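PDB 4IX8: tyrosine aminotransferase from Leishmania infantum, which probably catalyses the pyridoxal 5'-phosphate-dependent transfer of the amino group of L-tyrosine to 2-oxoglutarate. Local coordinates for residues A[167-172]-A[188-193]; A[68-73]-A[428-433]; A[271-276]-A[296-301]. All coordinates share one frame; numbering follows the deposited sequence.

Following the chain from its N terminus, 68-73 is the opening half of interaction 2, but its partner, helix segment 428-433, arrives only after some 350 residues. That long loop encloses the other two contacts. Interaction 1 closes first, joining 167-172 to 188-193 through a short beta-alpha-beta excursion; interaction 3 then opens and closes further on, pairing 271-276 with 296-301. These two follow in series, without crossing, and belong to the same mixed sheet, their centres about 24 Å apart. Interaction 2 instead ties the edge strand of the other, smaller sheet to the C-terminal helix, with its centre about 43 Å from that of interaction 3.

Interaction 1. Residues A[167-172]-A[188-193]; sequences CAPSFP and YYLDPS
Cys167 and Ala168 run parallel to Tyr188 and Tyr189, and two backbone hydrogen bonds join the strands. Ala168 N donates to Tyr188 O at 2.9 Å, with a rather bent N-H...O angle of 139°. The reverse bond is straighter: Leu190 N reaches Ala168 O at 3.0 Å. Ala168 therefore has both its N-H and its carbonyl satisfied by residues two apart on the neighbouring strand, as expected in a parallel pair. Tyr188 bonds through its backbone to Val166 as well, while Tyr189 and Asp191 turn to Asp199 and Glu197 on the far side. These are adjacent strands of the large mixed sheet, linked by helix 173-181 in a beta-alpha-beta crossover, and the sheet is that of the large domain of fold type I pyridoxal phosphate enzymes. The ring of Tyr188 folds back over the neighbouring backbone, its CG placed between its own N and carbonyl carbon (chi1 63°). Cys167 CA sits over one face, 3.6 Å from the ring centroid, in a CH-pi contact. The hydroxyl passes close to Cys167 N without a hydrogen bond, because the angle is poor; Tyr188 OH is satisfied instead by Val215 O on strand 211-217, and the ring also stacks on Phe214. On the same face of the sheet as Tyr188, Cys167 CB meets Leu190 CD1 at 3.8 Å. That methyl also lies 3.4 Å from Pro169 O, just past the cis peptide bond between Ala168 and Pro169. Farther along 188-193, Asp191 OD1 accepts a hydrogen bond from Ser193 N at 2.8 Å, met from above the carboxylate plane, an Asx turn.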
ATOM      1  N   CYS A 167      13.869 -16.438  -8.361  1.00 29.27           N
ATOM      2  CA  CYS A 167      13.693 -17.876  -8.203  1.00 31.55           C
ATOM      3  C   CYS A 167      12.307 -18.302  -8.676  1.00 29.52           C
ATOM      4  O   CYS A 167      11.353 -17.537  -8.598  1.00 31.70           O
ATOM      5  CB  CYS A 167      13.922 -18.291  -6.755  1.00 27.74           C
ATOM      6  SG  CYS A 167      12.878 -17.308  -5.701  1.00 30.66           S
ATOM      7  N   ALA A 168      12.213 -19.537  -9.165  1.00 30.74           N
ATOM      8  CA  ALA A 168      10.933 -20.233  -9.398  1.00 33.98           C
ATOM      9  C   ALA A 168      11.108 -21.613  -8.793  1.00 29.71           C
ATOM     10  O   ALA A 168      12.091 -22.271  -9.071  1.00 33.12           O
ATOM     11  CB  ALA A 168      10.591 -20.355 -10.857  1.00 31.12           C
ATOM     12  N   PRO A 169      10.159 -22.073  -7.972  1.00 37.51           N
ATOM     13  CA  PRO A 169       8.900 -21.408  -7.642  1.00 31.12           C
ATOM     14  C   PRO A 169       9.066 -20.308  -6.621  1.00 31.36           C
ATOM     15  O   PRO A 169      10.003 -20.314  -5.828  1.00 30.58           O
ATOM     16  CB  PRO A 169       8.039 -22.547  -7.093  1.00 40.77           C
ATOM     17  CG  PRO A 169       9.014 -23.509  -6.501  1.00 42.28           C
ATOM     18  CD  PRO A 169      10.258 -23.415  -7.371  1.00 38.25           C
ATOM     19  N   SER A 170       8.130 -19.373  -6.629  1.00 27.03           N
ATOM     20  CA  SER A 170       8.264 -18.181  -5.842  1.00 29.53           C
ATOM     21  C   SER A 170       6.925 -17.603  -5.496  1.00 26.18           C
ATOM     22  O   SER A 170       5.979 -17.683  -6.290  1.00 28.89           O
ATOM     23  CB  SER A 170       9.091 -17.123  -6.607  1.00 29.53           C
ATOM     24  OG  SER A 170       8.572 -16.957  -7.916  1.00 32.14           O
ATOM     25  N   PHE A 171       6.904 -16.939  -4.345  1.00 30.68           N
ATOM     26  CA  PHE A 171       5.844 -16.016  -3.932  1.00 25.76           C
ATOM     27  C   PHE A 171       5.502 -15.142  -5.135  1.00 26.41           C
ATOM     28  O   PHE A 171       6.378 -14.514  -5.688  1.00 26.61           O
ATOM     29  CB  PHE A 171       6.349 -15.156  -2.765  1.00 27.52           C
ATOM     30  CG  PHE A 171       5.364 -14.131  -2.261  1.00 27.58           C
ATOM     31  CD1 PHE A 171       4.119 -14.497  -1.790  1.00 33.59           C
ATOM     32  CD2 PHE A 171       5.715 -12.788  -2.213  1.00 28.54           C
ATOM     33  CE1 PHE A 171       3.218 -13.527  -1.311  1.00 37.48           C
ATOM     34  CE2 PHE A 171       4.833 -11.826  -1.738  1.00 27.85           C
ATOM     35  CZ  PHE A 171       3.582 -12.189  -1.302  1.00 33.27           C
ATOM     36  N   PRO A 172       4.241 -15.142  -5.577  1.00 34.04           N
ATOM     37  CA  PRO A 172       3.958 -14.580  -6.907  1.00 28.04           C
ATOM     38  C   PRO A 172       4.128 -13.056  -7.081  1.00 33.31           C
ATOM     39  O   PRO A 172       4.086 -12.585  -8.216  1.00 27.69           O
ATOM     40  CB  PRO A 172       2.488 -14.941  -7.143  1.00 29.21           C
ATOM     41  CG  PRO A 172       2.070 -15.878  -6.030  1.00 34.17           C
ATOM     42  CD  PRO A 172       3.074 -15.793  -4.944  1.00 33.35           C
ATOM     43  N   TYR A 188      15.228 -18.130 -12.591  1.00 25.85           N
ATOM     44  CA  TYR A 188      16.198 -19.235 -12.445  1.00 27.47           C
ATOM     45  C   TYR A 188      15.488 -20.303 -11.569  1.00 29.91           C
ATOM     46  O   TYR A 188      14.604 -19.955 -10.778  1.00 30.40           O
ATOM     47  CB  TYR A 188      17.531 -18.753 -11.847  1.00 26.48           C
ATOM     48  CG  TYR A 188      17.366 -18.220 -10.471  1.00 25.93           C
ATOM     49  CD1 TYR A 188      17.352 -19.076  -9.384  1.00 30.26           C
ATOM     50  CD2 TYR A 188      17.153 -16.874 -10.243  1.00 25.86           C
ATOM     51  CE1 TYR A 188      17.165 -18.607  -8.112  1.00 27.83           C
ATOM     52  CE2 TYR A 188      16.962 -16.393  -8.961  1.00 25.90           C
ATOM     53  CZ  TYR A 188      16.980 -17.274  -7.907  1.00 25.22           C
ATOM     54  OH  TYR A 188      16.794 -16.846  -6.626  1.00 25.71           O
ATOM     55  N   TYR A 189      15.841 -21.580 -11.695  1.00 39.28           N
ATOM     56  CA  TYR A 189      15.026 -22.634 -11.081  1.00 42.31           C
ATOM     57  C   TYR A 189      15.669 -23.139  -9.796  1.00 39.81           C
ATOM     58  O   TYR A 189      16.891 -23.126  -9.625  1.00 38.06           O
ATOM     59  CB  TYR A 189      14.743 -23.769 -12.120  1.00 39.29           C
ATOM     60  CG  TYR A 189      13.778 -23.211 -13.165  1.00 46.03           C
ATOM     61  CD1 TYR A 189      12.419 -23.098 -12.889  1.00 49.33           C
ATOM     62  CD2 TYR A 189      14.236 -22.682 -14.374  1.00 57.73           C
ATOM     63  CE1 TYR A 189      11.518 -22.498 -13.808  1.00 55.84           C
ATOM     64  CE2 TYR A 189      13.343 -22.080 -15.311  1.00 56.50           C
ATOM     65  CZ  TYR A 189      11.982 -22.000 -15.020  1.00 59.20           C
ATOM     66  OH  TYR A 189      11.065 -21.427 -15.911  1.00 58.66           O
ATOM     67  N   LEU A 190      14.795 -23.462  -8.845  1.00 37.25           N
ATOM     68  CA  LEU A 190      15.195 -24.027  -7.567  1.00 38.22           C
ATOM     69  C   LEU A 190      15.174 -25.555  -7.716  1.00 32.04           C
ATOM     70  O   LEU A 190      14.357 -26.087  -8.472  1.00 32.60           O
ATOM     71  CB  LEU A 190      14.267 -23.560  -6.444  1.00 38.14           C
ATOM     72  CG  LEU A 190      14.223 -22.053  -6.191  1.00 32.43           C
ATOM     73  CD1 LEU A 190      13.091 -21.668  -5.208  1.00 30.87           C
ATOM     74  CD2 LEU A 190      15.557 -21.579  -5.664  1.00 28.40           C
ATOM     75  N   ASP A 191      16.108 -26.249  -7.062  1.00 35.75           N
ATOM     76  CA  ASP A 191      16.231 -27.710  -7.211  1.00 36.24           C
ATOM     77  C   ASP A 191      15.621 -28.516  -6.040  1.00 39.32           C
ATOM     78  O   ASP A 191      16.192 -28.549  -4.950  1.00 42.74           O
ATOM     79  CB  ASP A 191      17.700 -28.101  -7.367  1.00 35.99           C
ATOM     80  CG  ASP A 191      17.878 -29.567  -7.692  1.00 42.86           C
ATOM     81  OD1 ASP A 191      16.880 -30.328  -7.617  1.00 44.35           O
ATOM     82  OD2 ASP A 191      19.015 -29.964  -8.048  1.00 55.96           O
ATOM     83  N   PRO A 192      14.478 -29.191  -6.267  1.00 46.41           N
ATOM     84  CA  PRO A 192      13.818 -29.937  -5.175  1.00 49.87           C
ATOM     85  C   PRO A 192      14.655 -31.095  -4.610  1.00 51.99           C
ATOM     86  O   PRO A 192      14.327 -31.676  -3.566  1.00 52.25           O
ATOM     87  CB  PRO A 192      12.548 -30.477  -5.833  1.00 46.09           C
ATOM     88  CG  PRO A 192      12.797 -30.405  -7.298  1.00 50.31           C
ATOM     89  CD  PRO A 192      13.713 -29.256  -7.524  1.00 44.77           C
ATOM     90  N   SER A 193      15.717 -31.449  -5.305  1.00 39.33           N
ATOM     91  CA  SER A 193      16.509 -32.603  -4.883  1.00 44.51           C
ATOM     92  C   SER A 193      17.821 -32.178  -4.263  1.00 44.95           C
ATOM     93  O   SER A 193      18.605 -33.017  -3.803  1.00 44.57           O
ATOM     94  CB  SER A 193      16.749 -33.549  -6.079  1.00 53.01           C
ATOM     95  OG  SER A 193      15.509 -34.048  -6.595  1.00 59.53           O
TER

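Interaction 2. Residues A[68-73]-A[428-433]; sequences SNLRLS and LNEAVD
Leu70 and Leu72, two residues apart and directed to the same side of the chain, pack on Ala431 of the C-terminal helix 425-442. Strand 70-71 is the edge strand of the five-stranded mixed sheet, and the helix covers it in the alpha/beta manner of the small domain of these aminotransferases. The helix segment begins with Leu428. Although its CB points away from 68-73, its branch swings back, and CD2 meets Leu72 CD2 at 3.8 Å; Val353 and Tyr354 of helix 337-355 also pack on Leu428. Glu430 follows, at the solvent-exposed side of the contact. Its extended chain, with CG opposite the backbone N (chi1 -170°), lays CG alongside Leu70 CD1 at 3.9 Å. Glu430 OE2 stays 4.2 Å from Ser68 OG, not a hydrogen bond, and forms a salt bridge with Arg434 instead, whose NH1 is also hydrogen-bonded to Ser68 O. Ala431 lies between the two leucines: its CB touches Leu70 CD1 at 3.8 Å and Leu72 CD1 at 4.0 Å. One residue on, Val432 N bonds Leu428 O at 2.8 Å, closing the helical turn that carries the three contact residues.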
ATOM      1  N   SER A  68     -16.792 -31.613   3.877  1.00 70.83           N
ATOM      2  CA  SER A  68     -16.567 -30.225   4.276  1.00 70.60           C
ATOM      3  C   SER A  68     -15.423 -29.597   3.486  1.00 71.83           C
ATOM      4  O   SER A  68     -14.481 -30.281   3.090  1.00 76.05           O
ATOM      5  CB  SER A  68     -16.270 -30.145   5.781  1.00 66.76           C
ATOM      6  OG  SER A  68     -15.171 -30.962   6.138  1.00 67.51           O
ATOM      7  N   ASN A  69     -15.501 -28.293   3.255  1.00 70.89           N
ATOM      8  CA  ASN A  69     -14.428 -27.589   2.572  1.00 65.62           C
ATOM      9  C   ASN A  69     -13.216 -27.462   3.475  1.00 66.67           C
ATOM     10  O   ASN A  69     -13.265 -26.761   4.490  1.00 61.16           O
ATOM     11  CB  ASN A  69     -14.885 -26.196   2.125  1.00 53.68           C
ATOM     12  CG  ASN A  69     -13.833 -25.467   1.292  1.00 68.08           C
ATOM     13  OD1 ASN A  69     -13.274 -24.450   1.724  1.00 69.80           O
ATOM     14  ND2 ASN A  69     -13.565 -25.975   0.083  1.00 51.33           N
ATOM     15  N   LEU A  70     -12.113 -28.087   3.061  1.00 63.27           N
ATOM     16  CA  LEU A  70     -10.850 -27.995   3.784  1.00 54.85           C
ATOM     17  C   LEU A  70      -9.860 -27.244   2.911  1.00 51.32           C
ATOM     18  O   LEU A  70      -9.490 -27.715   1.848  1.00 49.55           O
ATOM     19  CB  LEU A  70     -10.302 -29.373   4.135  1.00 51.87           C
ATOM     20  CG  LEU A  70     -11.180 -30.246   5.026  1.00 56.38           C
ATOM     21  CD1 LEU A  70     -10.522 -31.590   5.235  1.00 55.31           C
ATOM     22  CD2 LEU A  70     -11.451 -29.578   6.373  1.00 57.94           C
ATOM     23  N   ARG A  71      -9.448 -26.064   3.353  1.00 55.15           N
ATOM     24  CA  ARG A  71      -8.598 -25.215   2.547  1.00 50.52           C
ATOM     25  C   ARG A  71      -7.155 -25.276   3.014  1.00 52.38           C
ATOM     26  O   ARG A  71      -6.850 -24.872   4.135  1.00 53.27           O
ATOM     27  CB  ARG A  71      -9.105 -23.790   2.580  1.00 59.87           C
ATOM     28  CG  ARG A  71     -10.324 -23.588   1.719  1.00 70.59           C
ATOM     29  CD  ARG A  71     -10.956 -22.249   1.997  1.00 73.48           C
ATOM     30  NE  ARG A  71     -10.394 -21.206   1.147  1.00 80.90           N
ATOM     31  CZ  ARG A  71     -10.941 -20.794   0.003  1.00 85.08           C
ATOM     32  NH1 ARG A  71     -12.072 -21.351  -0.432  1.00103.51           N
ATOM     33  NH2 ARG A  71     -10.362 -19.841  -0.714  1.00 64.58           N
ATOM     34  N   LEU A  72      -6.292 -25.827   2.154  1.00 48.75           N
ATOM     35  CA  LEU A  72      -4.838 -25.889   2.383  1.00 43.06           C
ATOM     36  C   LEU A  72      -4.068 -24.882   1.564  1.00 39.84           C
ATOM     37  O   LEU A  72      -2.842 -24.915   1.542  1.00 53.92           O
ATOM     38  CB  LEU A  72      -4.301 -27.279   2.044  1.00 42.72           C
ATOM     39  CG  LEU A  72      -5.028 -28.428   2.699  1.00 49.32           C
ATOM     40  CD1 LEU A  72      -4.180 -29.666   2.491  1.00 53.93           C
ATOM     41  CD2 LEU A  72      -5.299 -28.149   4.194  1.00 50.84           C
ATOM     42  N   SER A  73      -4.803 -23.956   0.956  1.00 52.58           N
ATOM     43  CA  SER A  73      -4.292 -22.983  -0.014  1.00 44.20           C
ATOM     44  C   SER A  73      -3.979 -21.619   0.564  1.00 41.28           C
ATOM     45  O   SER A  73      -3.370 -20.765  -0.091  1.00 40.79           O
ATOM     46  CB  SER A  73      -5.338 -22.795  -1.097  1.00 49.97           C
ATOM     47  OG  SER A  73      -6.627 -22.750  -0.490  1.00 48.05           O
ATOM     48  N   LEU A 428      -5.476 -30.758   8.954  1.00 56.71           N
ATOM     49  CA  LEU A 428      -4.486 -31.345   8.057  1.00 57.89           C
ATOM     50  C   LEU A 428      -4.685 -32.858   7.961  1.00 57.12           C
ATOM     51  O   LEU A 428      -4.763 -33.402   6.866  1.00 55.21           O
ATOM     52  CB  LEU A 428      -3.082 -31.014   8.543  1.00 51.08           C
ATOM     53  CG  LEU A 428      -2.815 -29.521   8.644  1.00 50.90           C
ATOM     54  CD1 LEU A 428      -1.361 -29.287   9.016  1.00 57.50           C
ATOM     55  CD2 LEU A 428      -3.152 -28.763   7.330  1.00 48.75           C
ATOM     56  N   ASN A 429      -4.785 -33.517   9.113  1.00 53.85           N
ATOM     57  CA  ASN A 429      -4.966 -34.972   9.164  1.00 60.70           C
ATOM     58  C   ASN A 429      -6.159 -35.443   8.355  1.00 59.37           C
ATOM     59  O   ASN A 429      -6.059 -36.403   7.602  1.00 60.65           O
ATOM     60  CB  ASN A 429      -5.099 -35.443  10.614  1.00 57.74           C
ATOM     61  CG  ASN A 429      -3.767 -35.887  11.193  1.00 60.74           C
ATOM     62  OD1 ASN A 429      -3.025 -36.617  10.549  1.00 58.98           O
ATOM     63  ND2 ASN A 429      -3.450 -35.432  12.399  1.00 61.72           N
ATOM     64  N   GLU A 430      -7.280 -34.759   8.501  1.00 60.49           N
ATOM     65  CA  GLU A 430      -8.450 -35.089   7.718  1.00 60.72           C
ATOM     66  C   GLU A 430      -8.211 -34.860   6.225  1.00 60.23           C
ATOM     67  O   GLU A 430      -8.640 -35.651   5.395  1.00 68.66           O
ATOM     68  CB  GLU A 430      -9.642 -34.254   8.164  1.00 59.14           C
ATOM     69  CG  GLU A 430     -10.952 -34.710   7.544  1.00 84.69           C
ATOM     70  CD  GLU A 430     -12.168 -33.960   8.082  1.00 91.02           C
ATOM     71  OE1 GLU A 430     -12.011 -33.054   8.937  1.00 96.72           O
ATOM     72  OE2 GLU A 430     -13.297 -34.325   7.688  1.00 91.30           O
ATOM     73  N   ALA A 431      -7.473 -33.817   5.882  1.00 56.01           N
ATOM     74  CA  ALA A 431      -7.312 -33.460   4.479  1.00 57.65           C
ATOM     75  C   ALA A 431      -6.340 -34.432   3.791  1.00 57.16           C
ATOM     76  O   ALA A 431      -6.528 -34.817   2.630  1.00 56.00           O
ATOM     77  CB  ALA A 431      -6.832 -32.040   4.350  1.00 51.64           C
ATOM     78  N   VAL A 432      -5.288 -34.800   4.510  1.00 55.89           N
ATOM     79  CA  VAL A 432      -4.328 -35.790   4.035  1.00 56.10           C
ATOM     80  C   VAL A 432      -4.986 -37.135   3.779  1.00 59.63           C
ATOM     81  O   VAL A 432      -4.607 -37.826   2.831  1.00 62.73           O
ATOM     82  CB  VAL A 432      -3.169 -35.952   5.034  1.00 54.30           C
ATOM     83  CG1 VAL A 432      -2.384 -37.235   4.785  1.00 55.95           C
ATOM     84  CG2 VAL A 432      -2.251 -34.729   4.961  1.00 51.71           C
ATOM     85  N   ASP A 433      -5.944 -37.526   4.628  1.00 60.13           N
ATOM     86  CA  ASP A 433      -6.648 -38.794   4.416  1.00 61.85           C
ATOM     87  C   ASP A 433      -7.359 -38.752   3.064  1.00 71.55           C
ATOM     88  O   ASP A 433      -7.311 -39.715   2.304  1.00 68.43           O
ATOM     89  CB  ASP A 433      -7.688 -39.088   5.529  1.00 63.72           C
ATOM     90  CG  ASP A 433      -7.060 -39.381   6.899  1.00 72.96           C
ATOM     91  OD1 ASP A 433      -5.874 -39.731   6.951  1.00 77.18           O
ATOM     92  OD2 ASP A 433      -7.756 -39.261   7.937  1.00 71.06           O
TER

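Interaction 3. Residues A[271-276]-A[296-301]; sequences NVPRLI and LIDPMN
Arg274 and Ile297 form the antiparallel hydrogen-bonded pair of this contact, each gripping the other through both backbone polar atoms. Arg274 N donates to Ile297 O at 3.0 Å, and Ile297 N returns the bond to Arg274 O at 2.9 Å, nearly straight at 171°. The next pair, Leu275 with Leu296, is non-hydrogen-bonded. Polar side-chain bonds fix the arginine. Its chain bends at chi2 (145°) and chi3 (-73°), bringing NE back to Val272 O at 2.9 Å, close to the guanidinium plane, while NH1 goes to Val265 O. Apolar contacts complete its setting: Ile297 CG2 lies over one guanidinium face, 3.6 Å from Arg274 NH2, and Pro299 CD stands at the edge. Farther along, Ile276 CD1 meets Ile297 CD1 at 3.8 Å. A methylene-to-amide contact lies at the exposed end, Met300 CG 3.4 Å from Asn271 CG. One water bridges the loops, donating to Asn271 O and accepting from Met300 N at 2.7 Å. Asp298, whose carboxylate is held by Val302 N and Ala303 N, begins the type I turn that ends this segment. Strand 292-297 runs antiparallel to both neighbours, 140-143 and 274-279, as the one reversed strand does in the seven-stranded core of the fold type I large domain; the link between 274-279 and 292-297 carries Lys282, predicted to bind pyridoxal phosphate.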
ATOM      1  N   ASN A 271      31.120  -6.317   0.094  1.00 38.49           N
ATOM      2  CA  ASN A 271      30.691  -5.012  -0.404  1.00 42.93           C
ATOM      3  C   ASN A 271      29.601  -5.135  -1.463  1.00 39.13           C
ATOM      4  O   ASN A 271      29.180  -4.142  -2.051  1.00 35.90           O
ATOM      5  CB  ASN A 271      31.882  -4.240  -0.955  1.00 46.86           C
ATOM      6  CG  ASN A 271      32.956  -4.074   0.071  1.00 54.99           C
ATOM      7  OD1 ASN A 271      32.681  -3.740   1.225  1.00 51.73           O
ATOM      8  ND2 ASN A 271      34.178  -4.384  -0.313  1.00 61.86           N
ATOM      9  N   VAL A 272      29.141  -6.353  -1.712  1.00 38.62           N
ATOM     10  CA  VAL A 272      27.983  -6.540  -2.573  1.00 35.42           C
ATOM     11  C   VAL A 272      26.797  -5.820  -1.954  1.00 31.24           C
ATOM     12  O   VAL A 272      26.525  -5.992  -0.777  1.00 37.49           O
ATOM     13  CB  VAL A 272      27.653  -7.997  -2.746  1.00 36.18           C
ATOM     14  CG1 VAL A 272      26.338  -8.175  -3.517  1.00 33.83           C
ATOM     15  CG2 VAL A 272      28.789  -8.667  -3.458  1.00 36.13           C
ATOM     16  N   PRO A 273      26.143  -4.936  -2.708  1.00 35.15           N
ATOM     17  CA  PRO A 273      24.979  -4.266  -2.119  1.00 38.07           C
ATOM     18  C   PRO A 273      23.804  -5.246  -1.929  1.00 29.10           C
ATOM     19  O   PRO A 273      23.490  -5.956  -2.866  1.00 30.59           O
ATOM     20  CB  PRO A 273      24.610  -3.210  -3.160  1.00 32.71           C
ATOM     21  CG  PRO A 273      25.699  -3.213  -4.158  1.00 34.94           C
ATOM     22  CD  PRO A 273      26.347  -4.536  -4.108  1.00 36.06           C
ATOM     23  N   ARG A 274      23.156  -5.232  -0.779  1.00 28.93           N
ATOM     24  CA  ARG A 274      22.049  -6.135  -0.473  1.00 30.95           C
ATOM     25  C   ARG A 274      20.861  -5.364   0.042  1.00 29.58           C
ATOM     26  O   ARG A 274      21.013  -4.542   0.936  1.00 30.62           O
ATOM     27  CB  ARG A 274      22.462  -7.137   0.588  1.00 31.60           C
ATOM     28  CG  ARG A 274      23.403  -8.186   0.112  1.00 34.89           C
ATOM     29  CD  ARG A 274      24.387  -8.569   1.191  1.00 34.29           C
ATOM     30  NE  ARG A 274      25.393  -7.524   1.420  1.00 31.65           N
ATOM     31  CZ  ARG A 274      26.011  -7.314   2.585  1.00 40.69           C
ATOM     32  NH1 ARG A 274      25.725  -8.043   3.658  1.00 43.56           N
ATOM     33  NH2 ARG A 274      26.909  -6.362   2.691  1.00 41.23           N
ATOM     34  N   LEU A 275      19.672  -5.674  -0.458  1.00 27.38           N
ATOM     35  CA  LEU A 275      18.445  -5.070   0.083  1.00 24.63           C
ATOM     36  C   LEU A 275      17.582  -6.176   0.725  1.00 26.37           C
ATOM     37  O   LEU A 275      17.090  -7.088   0.067  1.00 27.16           O
ATOM     38  CB  LEU A 275      17.670  -4.334  -1.010  1.00 23.80           C
ATOM     39  CG  LEU A 275      16.446  -3.537  -0.580  1.00 24.23           C
ATOM     40  CD1 LEU A 275      16.857  -2.269   0.125  1.00 24.80           C
ATOM     41  CD2 LEU A 275      15.478  -3.263  -1.761  1.00 31.02           C
ATOM     42  N   ILE A 276      17.429  -6.091   2.026  1.00 27.03           N
ATOM     43  CA  ILE A 276      16.709  -7.087   2.796  1.00 25.63           C
ATOM     44  C   ILE A 276      15.293  -6.615   3.012  1.00 26.66           C
ATOM     45  O   ILE A 276      15.091  -5.501   3.462  1.00 33.64           O
ATOM     46  CB  ILE A 276      17.377  -7.303   4.120  1.00 26.92           C
ATOM     47  CG1 ILE A 276      18.800  -7.779   3.880  1.00 34.89           C
ATOM     48  CG2 ILE A 276      16.613  -8.298   4.948  1.00 37.23           C
ATOM     49  CD1 ILE A 276      19.593  -7.915   5.094  1.00 35.30           C
ATOM     50  N   LEU A 296      18.883  -1.478   3.387  1.00 33.83           N
ATOM     51  CA  LEU A 296      19.978  -1.503   2.424  1.00 29.58           C
ATOM     52  C   LEU A 296      21.306  -1.600   3.159  1.00 33.14           C
ATOM     53  O   LEU A 296      21.551  -0.837   4.071  1.00 33.40           O
ATOM     54  CB  LEU A 296      19.965  -0.243   1.548  1.00 29.96           C
ATOM     55  CG  LEU A 296      21.106  -0.177   0.502  1.00 27.65           C
ATOM     56  CD1 LEU A 296      20.929  -1.202  -0.550  1.00 26.30           C
ATOM     57  CD2 LEU A 296      21.161   1.178  -0.115  1.00 28.19           C
ATOM     58  N   ILE A 297      22.136  -2.559   2.773  1.00 28.56           N
ATOM     59  CA  ILE A 297      23.483  -2.717   3.313  1.00 29.82           C
ATOM     60  C   ILE A 297      24.457  -2.605   2.152  1.00 34.32           C
ATOM     61  O   ILE A 297      24.491  -3.449   1.246  1.00 30.92           O
ATOM     62  CB  ILE A 297      23.662  -4.049   4.033  1.00 35.73           C
ATOM     63  CG1 ILE A 297      22.562  -4.231   5.097  1.00 42.89           C
ATOM     64  CG2 ILE A 297      25.033  -4.119   4.710  1.00 34.85           C
ATOM     65  CD1 ILE A 297      22.503  -5.628   5.712  1.00 38.38           C
ATOM     66  N   ASP A 298      25.232  -1.533   2.184  1.00 38.89           N
ATOM     67  CA  ASP A 298      26.025  -1.074   1.052  1.00 30.45           C
ATOM     68  C   ASP A 298      27.261  -0.376   1.610  1.00 32.12           C
ATOM     69  O   ASP A 298      27.292   0.841   1.738  1.00 40.09           O
ATOM     70  CB  ASP A 298      25.137  -0.151   0.214  1.00 35.60           C
ATOM     71  CG  ASP A 298      25.873   0.509  -0.946  1.00 41.81           C
ATOM     72  OD1 ASP A 298      26.883  -0.088  -1.432  1.00 33.28           O
ATOM     73  OD2 ASP A 298      25.408   1.603  -1.371  1.00 37.80           O
ATOM     74  N   PRO A 299      28.257  -1.157   2.033  1.00 36.28           N
ATOM     75  CA  PRO A 299      29.404  -0.579   2.750  1.00 42.10           C
ATOM     76  C   PRO A 299      30.265   0.369   1.940  1.00 40.55           C
ATOM     77  O   PRO A 299      30.832   1.252   2.547  1.00 42.94           O
ATOM     78  CB  PRO A 299      30.213  -1.810   3.166  1.00 42.90           C
ATOM     79  CG  PRO A 299      29.188  -2.888   3.263  1.00 46.51           C
ATOM     80  CD  PRO A 299      28.237  -2.630   2.130  1.00 34.99           C
ATOM     81  N   MET A 300      30.399   0.150   0.634  1.00 40.42           N
ATOM     82  CA  MET A 300      31.205   1.023  -0.225  1.00 38.25           C
ATOM     83  C   MET A 300      30.346   2.102  -0.846  1.00 39.65           C
ATOM     84  O   MET A 300      30.824   2.840  -1.689  1.00 34.54           O
ATOM     85  CB  MET A 300      31.903   0.226  -1.335  1.00 34.85           C
ATOM     86  CG  MET A 300      32.953  -0.757  -0.854  1.00 55.36           C
ATOM     87  SD  MET A 300      34.222  -0.017   0.230  1.00 67.19           S
ATOM     88  CE  MET A 300      35.003   1.194  -0.852  1.00 64.87           C
ATOM     89  N   ASN A 301      29.090   2.226  -0.413  1.00 36.96           N
ATOM     90  CA  ASN A 301      28.192   3.239  -0.984  1.00 43.20           C
ATOM     91  C   ASN A 301      28.182   3.263  -2.533  1.00 42.23           C
ATOM     92  O   ASN A 301      28.426   4.305  -3.137  1.00 37.74           O
ATOM     93  CB  ASN A 301      28.562   4.641  -0.459  1.00 47.15           C
ATOM     94  CG  ASN A 301      27.460   5.690  -0.713  1.00 52.59           C
ATOM     95  OD1 ASN A 301      26.282   5.365  -0.772  1.00 54.43           O
ATOM     96  ND2 ASN A 301      27.849   6.947  -0.839  1.00 56.92           N
TER
HETATM   97  O   HOH W   1      28.874  -1.384  -0.905  1.00 42.02           O